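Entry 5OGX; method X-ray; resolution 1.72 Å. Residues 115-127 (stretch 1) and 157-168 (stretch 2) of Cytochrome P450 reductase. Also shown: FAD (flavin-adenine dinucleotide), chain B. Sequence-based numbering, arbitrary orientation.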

# COMPACT_ATOMS: atom_id res chain seq x y z
N ARG A 115 9.98 15.35 -11.84
CA ARG A 115 8.90 16.34 -11.86
C ARG A 115 7.86 16.01 -10.80
O ARG A 115 7.30 14.91 -10.78
CB ARG A 115 8.24 16.39 -13.24
CG ARG A 115 7.06 17.35 -13.30
CD ARG A 115 6.65 17.63 -14.73
NE ARG A 115 6.20 16.42 -15.42
CZ ARG A 115 5.89 16.37 -16.71
NH1 ARG A 115 5.48 15.23 -17.26
NH2 ARG A 115 5.97 17.46 -17.45
N ASP A 116 7.63 16.98 -9.91
CA ASP A 116 6.64 16.86 -8.83
C ASP A 116 6.84 15.62 -7.97
O ASP A 116 5.88 15.08 -7.41
CB ASP A 116 5.21 16.85 -9.39
CG ASP A 116 4.78 18.21 -9.91
OD1 ASP A 116 5.33 19.23 -9.45
OD2 ASP A 116 3.88 18.24 -10.77
N THR A 117 8.08 15.14 -7.83
CA THR A 117 8.34 13.89 -7.12
C THR A 117 9.49 14.08 -6.15
O THR A 117 10.54 14.63 -6.52
CB THR A 117 8.66 12.75 -8.10
OG1 THR A 117 7.64 12.66 -9.09
CG2 THR A 117 8.73 11.43 -7.35
N ARG A 118 9.30 13.62 -4.91
CA ARG A 118 10.34 13.68 -3.90
C ARG A 118 10.57 12.31 -3.27
O ARG A 118 9.62 11.55 -3.04
CB ARG A 118 9.99 14.67 -2.81
CG ARG A 118 10.37 16.08 -3.19
CD ARG A 118 10.02 17.10 -2.13
NE ARG A 118 10.80 18.31 -2.40
CZ ARG A 118 11.04 19.28 -1.53
NH1 ARG A 118 10.56 19.23 -0.30
NH2 ARG A 118 11.77 20.32 -1.92
N ARG A 119 11.82 12.02 -2.96
CA ARG A 119 12.18 10.90 -2.10
C ARG A 119 12.33 11.43 -0.68
O ARG A 119 12.94 12.47 -0.46
CB ARG A 119 13.49 10.24 -2.55
CG ARG A 119 13.65 8.80 -2.02
CD ARG A 119 15.08 8.28 -2.15
NE ARG A 119 15.68 8.59 -3.45
CZ ARG A 119 15.49 7.89 -4.56
NH1 ARG A 119 14.70 6.81 -4.56
NH2 ARG A 119 16.09 8.26 -5.68
N VAL A 120 11.75 10.71 0.28
CA VAL A 120 11.90 11.06 1.68
C VAL A 120 12.48 9.86 2.40
O VAL A 120 11.93 8.75 2.32
CB VAL A 120 10.56 11.49 2.30
CG1 VAL A 120 10.73 11.72 3.78
CG2 VAL A 120 10.00 12.73 1.59
N LEU A 121 13.59 10.06 3.10
CA LEU A 121 14.21 9.02 3.90
C LEU A 121 13.97 9.35 5.36
O LEU A 121 14.35 10.42 5.83
CB LEU A 121 15.71 8.90 3.61
CG LEU A 121 16.09 8.55 2.18
CD1 LEU A 121 17.60 8.37 2.08
CD2 LEU A 121 15.36 7.29 1.71
N LEU A 122 13.32 8.43 6.09
CA LEU A 122 13.00 8.62 7.49
C LEU A 122 13.80 7.63 8.33
O LEU A 122 13.63 6.42 8.19
CB LEU A 122 11.50 8.40 7.75
CG LEU A 122 10.48 9.30 7.05
CD1 LEU A 122 9.09 8.91 7.54
CD2 LEU A 122 10.79 10.77 7.35
N GLY A 123 14.68 8.16 9.18
CA GLY A 123 15.46 7.30 10.06
C GLY A 123 14.67 6.97 11.31
O GLY A 123 13.99 7.81 11.89
N LEU A 124 14.78 5.71 11.74
CA LEU A 124 14.05 5.20 12.88
C LEU A 124 14.98 4.96 14.06
O LEU A 124 16.14 4.56 13.88
CB LEU A 124 13.33 3.90 12.54
CG LEU A 124 12.28 4.02 11.44
CD1 LEU A 124 11.58 2.67 11.27
CD2 LEU A 124 11.28 5.12 11.77
N ALA A 125 14.47 5.18 15.26
CA ALA A 125 15.25 4.89 16.46
C ALA A 125 15.42 3.39 16.68
O ALA A 125 16.44 2.95 17.23
CB ALA A 125 14.60 5.53 17.69
N GLU A 126 14.43 2.59 16.26
CA GLU A 126 14.42 1.14 16.40
C GLU A 126 14.01 0.50 15.08
O GLU A 126 13.22 1.08 14.33
CB GLU A 126 13.45 0.69 17.50
CG GLU A 126 13.49 1.56 18.76
CD GLU A 126 14.80 1.44 19.52
OE1 GLU A 126 15.10 2.35 20.33
OE2 GLU A 126 15.53 0.45 19.29
N PRO A 127 14.51 -0.70 14.79
CA PRO A 127 14.10 -1.38 13.55
C PRO A 127 12.60 -1.58 13.50
O PRO A 127 11.96 -1.90 14.50
CB PRO A 127 14.84 -2.72 13.60
CG PRO A 127 15.94 -2.53 14.58
CD PRO A 127 15.52 -1.46 15.55
N GLU A 157 15.90 -3.51 5.00
CA GLU A 157 16.17 -2.08 5.14
C GLU A 157 15.24 -1.53 6.21
O GLU A 157 14.25 -0.84 5.94
CB GLU A 157 15.99 -1.38 3.79
CG GLU A 157 16.86 -1.98 2.68
CD GLU A 157 16.50 -1.49 1.27
OE1 GLU A 157 15.33 -1.14 1.01
OE2 GLU A 157 17.40 -1.49 0.41
N ASP A 158 15.53 -1.89 7.46
CA ASP A 158 14.53 -1.72 8.51
C ASP A 158 14.75 -0.51 9.39
O ASP A 158 13.97 -0.29 10.33
CB ASP A 158 14.42 -2.99 9.38
CG ASP A 158 15.74 -3.41 10.00
OD1 ASP A 158 16.74 -2.66 9.92
OD2 ASP A 158 15.77 -4.52 10.59
N LYS A 159 15.77 0.30 9.12
CA LYS A 159 16.05 1.47 9.94
C LYS A 159 15.88 2.79 9.21
O LYS A 159 15.87 3.84 9.87
CB LYS A 159 17.48 1.40 10.50
CG LYS A 159 17.65 0.39 11.62
CD LYS A 159 17.31 1.01 12.96
CE LYS A 159 18.52 1.69 13.56
NZ LYS A 159 18.14 2.65 14.63
N VAL A 160 15.76 2.79 7.89
CA VAL A 160 15.58 4.02 7.12
C VAL A 160 14.45 3.76 6.15
O VAL A 160 14.60 2.98 5.20
CB VAL A 160 16.86 4.43 6.38
CG1 VAL A 160 16.59 5.67 5.54
CG2 VAL A 160 18.02 4.68 7.36
N LEU A 161 13.30 4.39 6.39
CA LEU A 161 12.14 4.18 5.53
C LEU A 161 12.25 5.06 4.29
O LEU A 161 12.64 6.23 4.38
CB LEU A 161 10.85 4.49 6.29
CG LEU A 161 10.67 3.77 7.64
CD1 LEU A 161 9.34 4.18 8.28
CD2 LEU A 161 10.75 2.24 7.51
N GLU A 162 11.93 4.50 3.13
CA GLU A 162 12.03 5.21 1.86
C GLU A 162 10.63 5.44 1.30
O GLU A 162 9.92 4.47 0.99
CB GLU A 162 12.88 4.44 0.85
CG GLU A 162 12.96 5.13 -0.51
CD GLU A 162 13.72 4.31 -1.54
OE1 GLU A 162 14.22 3.24 -1.17
OE2 GLU A 162 13.80 4.74 -2.71
N LEU A 163 10.25 6.71 1.13
CA LEU A 163 8.96 7.09 0.56
C LEU A 163 9.17 7.81 -0.76
O LEU A 163 10.15 8.55 -0.93
CB LEU A 163 8.18 8.01 1.52
CG LEU A 163 8.18 7.61 2.99
CD1 LEU A 163 7.44 8.66 3.84
CD2 LEU A 163 7.52 6.26 3.16
N HIS A 164 8.25 7.61 -1.70
CA HIS A 164 8.20 8.36 -2.96
C HIS A 164 6.91 9.15 -2.97
O HIS A 164 5.83 8.57 -3.00
CB HIS A 164 8.24 7.43 -4.18
CG HIS A 164 9.42 6.51 -4.21
ND1 HIS A 164 9.53 5.50 -5.15
CD2 HIS A 164 10.52 6.43 -3.43
CE1 HIS A 164 10.66 4.84 -4.94
NE2 HIS A 164 11.28 5.39 -3.91
N VAL A 165 7.02 10.48 -2.96
CA VAL A 165 5.88 11.36 -2.75
C VAL A 165 5.62 12.17 -4.01
O VAL A 165 6.51 12.87 -4.50
CB VAL A 165 6.12 12.30 -1.56
CG1 VAL A 165 4.87 13.11 -1.27
CG2 VAL A 165 6.54 11.48 -0.34
N ARG A 166 4.39 12.11 -4.51
CA ARG A 166 3.97 12.93 -5.64
C ARG A 166 3.25 14.18 -5.14
O ARG A 166 2.35 14.09 -4.29
CB ARG A 166 3.07 12.14 -6.58
CG ARG A 166 2.53 12.96 -7.73
CD ARG A 166 3.37 12.81 -8.98
NE ARG A 166 2.82 13.61 -10.08
CZ ARG A 166 1.76 13.26 -10.80
NH1 ARG A 166 1.33 14.05 -11.77
NH2 ARG A 166 1.13 12.11 -10.55
N ARG A 167 3.66 15.34 -5.66
CA ARG A 167 3.03 16.60 -5.27
C ARG A 167 1.62 16.68 -5.84
O ARG A 167 1.42 16.53 -7.05
CB ARG A 167 3.86 17.79 -5.76
CG ARG A 167 3.49 19.13 -5.11
CD ARG A 167 4.37 20.28 -5.64
NE ARG A 167 4.14 20.50 -7.07
CZ ARG A 167 3.17 21.25 -7.57
NH1 ARG A 167 2.33 21.90 -6.76
NH2 ARG A 167 3.04 21.37 -8.89
N VAL A 168 0.64 16.93 -4.98
CA VAL A 168 -0.73 17.17 -5.39
C VAL A 168 -1.01 18.67 -5.24
O VAL A 168 -0.91 19.20 -4.13
CB VAL A 168 -1.73 16.34 -4.57
CG1 VAL A 168 -3.15 16.72 -4.91
CG2 VAL A 168 -1.48 14.83 -4.79
PA FAD B . -5.23 16.48 -0.15
O1A FAD B . -5.20 17.76 0.65
O2A FAD B . -5.86 15.32 0.58
O5B FAD B . -6.04 16.70 -1.56
C5B FAD B . -6.08 17.98 -2.15
C4B FAD B . -7.14 17.94 -3.28
O4B FAD B . -6.69 17.24 -4.29
C3B FAD B . -8.41 17.21 -2.80
O3B FAD B . -9.50 17.80 -3.35
C2B FAD B . -8.22 15.76 -3.30
O2B FAD B . -9.52 15.05 -3.44
C1B FAD B . -7.59 15.90 -4.44
N9A FAD B . -6.62 14.85 -4.66
C8A FAD B . -6.10 14.04 -3.73
N7A FAD B . -5.22 13.23 -4.34
C5A FAD B . -5.20 13.56 -5.64
C6A FAD B . -4.48 13.05 -6.70
N6A FAD B . -3.49 12.02 -6.93
N1A FAD B . -4.64 13.55 -7.91
C2A FAD B . -5.51 14.57 -8.12
N3A FAD B . -6.22 15.09 -7.08
C4A FAD B . -6.06 14.57 -5.84
N1 FAD B . 0.87 9.08 -2.36
C2 FAD B . 2.26 9.18 -2.80
O2 FAD B . 2.65 10.16 -3.33
N3 FAD B . 3.18 8.06 -2.55
C4 FAD B . 2.76 6.85 -1.91
O4 FAD B . 3.53 5.95 -1.73
C4X FAD B . 1.33 6.76 -1.49
N5 FAD B . 0.89 5.58 -0.82
C5X FAD B . -0.52 5.51 -0.43
C6 FAD B . -0.97 4.33 0.16
C7 FAD B . -2.32 4.28 0.53
C7M FAD B . -2.63 2.93 1.18
C8 FAD B . -3.17 5.36 0.31
C8M FAD B . -4.62 5.22 0.75
C9 FAD B . -2.72 6.53 -0.29
C9A FAD B . -1.39 6.59 -0.67
N10 FAD B . -0.93 7.83 -1.31
C10 FAD B . 0.43 7.88 -1.72
C1' FAD B . -1.82 8.99 -1.48
C2' FAD B . -1.41 9.90 -0.25
O2' FAD B . -1.68 9.32 1.02
C3' FAD B . -2.09 11.29 -0.23
O3' FAD B . -3.46 11.10 -0.46
C4' FAD B . -1.52 12.21 -1.33
O4' FAD B . -0.16 12.46 -1.08
C5' FAD B . -2.27 13.56 -1.37
O5' FAD B . -2.40 14.06 -0.06
P FAD B . -2.47 15.68 0.18
O1P FAD B . -2.74 15.92 1.64
O2P FAD B . -1.25 16.37 -0.39
O3P FAD B . -3.74 16.17 -0.73

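How do the two backbones hold each other? Strand 117-124 and strand 160-166 run antiparallel, their N-to-C directions 159° apart, and they pair as neighbours in a sheet. Arg118 and Val165, Val120 and Leu163, and Leu122 and Leu161 form the hydrogen-bonded pairs, each joined by two bonds. Arg118 N gives to Val165 O at 2.9 Å and Val165 N to Arg118 O at 2.8 Å; the shortest of the set, Leu161 N to Leu122 O, measures 2.7 Å. The ladder runs past both strand ends of stretch 2, with Arg167 N reaching Asp116 O at 2.8 Å and Leu124 N reaching Lys159 O at 2.9 Å. Between these rungs the non-hydrogen-bonded pairs bring CA-H groups against carbonyl oxygens, as where Leu121 CA lies 3.2 Å from Leu161 O. The tightest pair is Gly123 with Val160, whose CA atoms stand 4.4 Å apart.

Which apolar side chains meet across the sheet? One face carries Arg118 and, beside it, the buried Val120, Leu122, Leu161, Leu163 and Val165, whose side chains supply most of the apolar contact across the ladder; the end of Arg118 leads away from the other stretch. Directly paired residues touch near their roots, with Leu122 CB 4.2 Å from Leu161 CB, while diagonal neighbours meet through their ends: Val120 CG2 is 4.2 Å from Val165 CG2, and Leu122 CD1 is 4.1 Å from Leu163 CD1. Leu124 extends the packing by placing its CD1 3.9 Å from Leu161 CD2. On the other face the apolar contact is smaller, Leu121 CB resting 3.9 Å from Val160 CG1.

Where do charges pair? On the face shared with Leu121, Arg119 NH1 forms a salt bridge to Glu162 OE2 at 2.9 Å, a diagonal link that the long arginine can span. The carboxylate approaches the guanidinium at its edge, near its plane, where the N-H groups point. The same oxygen also accepts a hydrogen bond from His164 NE2, again at 2.9 Å, so Glu162 OE2 ties its own strand to the neighbouring one. Beyond the strands, Asp116 and Arg167 both direct their CA-to-CB bonds toward the opposite stretch. Asp116 OD1 takes Arg167 NE at 2.9 Å and Arg167 NH2 at 3.2 Å, two donors converging on one oxygen, so the same two residues are joined by a salt bridge as well as by their backbone bond.

What closes the far end, and what does the flavin use? Lys159 curls back through three successive m rotamers, so that its NZ reaches Leu124 O at 2.9 Å and, weakly, Ala125 O at 3.1 Å; the ammonium thus gathers the carbonyls of the last strand residue and the one after it. Its aliphatic portion lies beside Pro127, the CD atoms of Lys159 and Pro127 being 4.0 Å apart. FAD takes backbone groups of the second strand that the pairing with the first leaves free: its N3 donates to His164 O at 2.7 Å, and Arg166 N donates to FAD O2 at 2.9 Å.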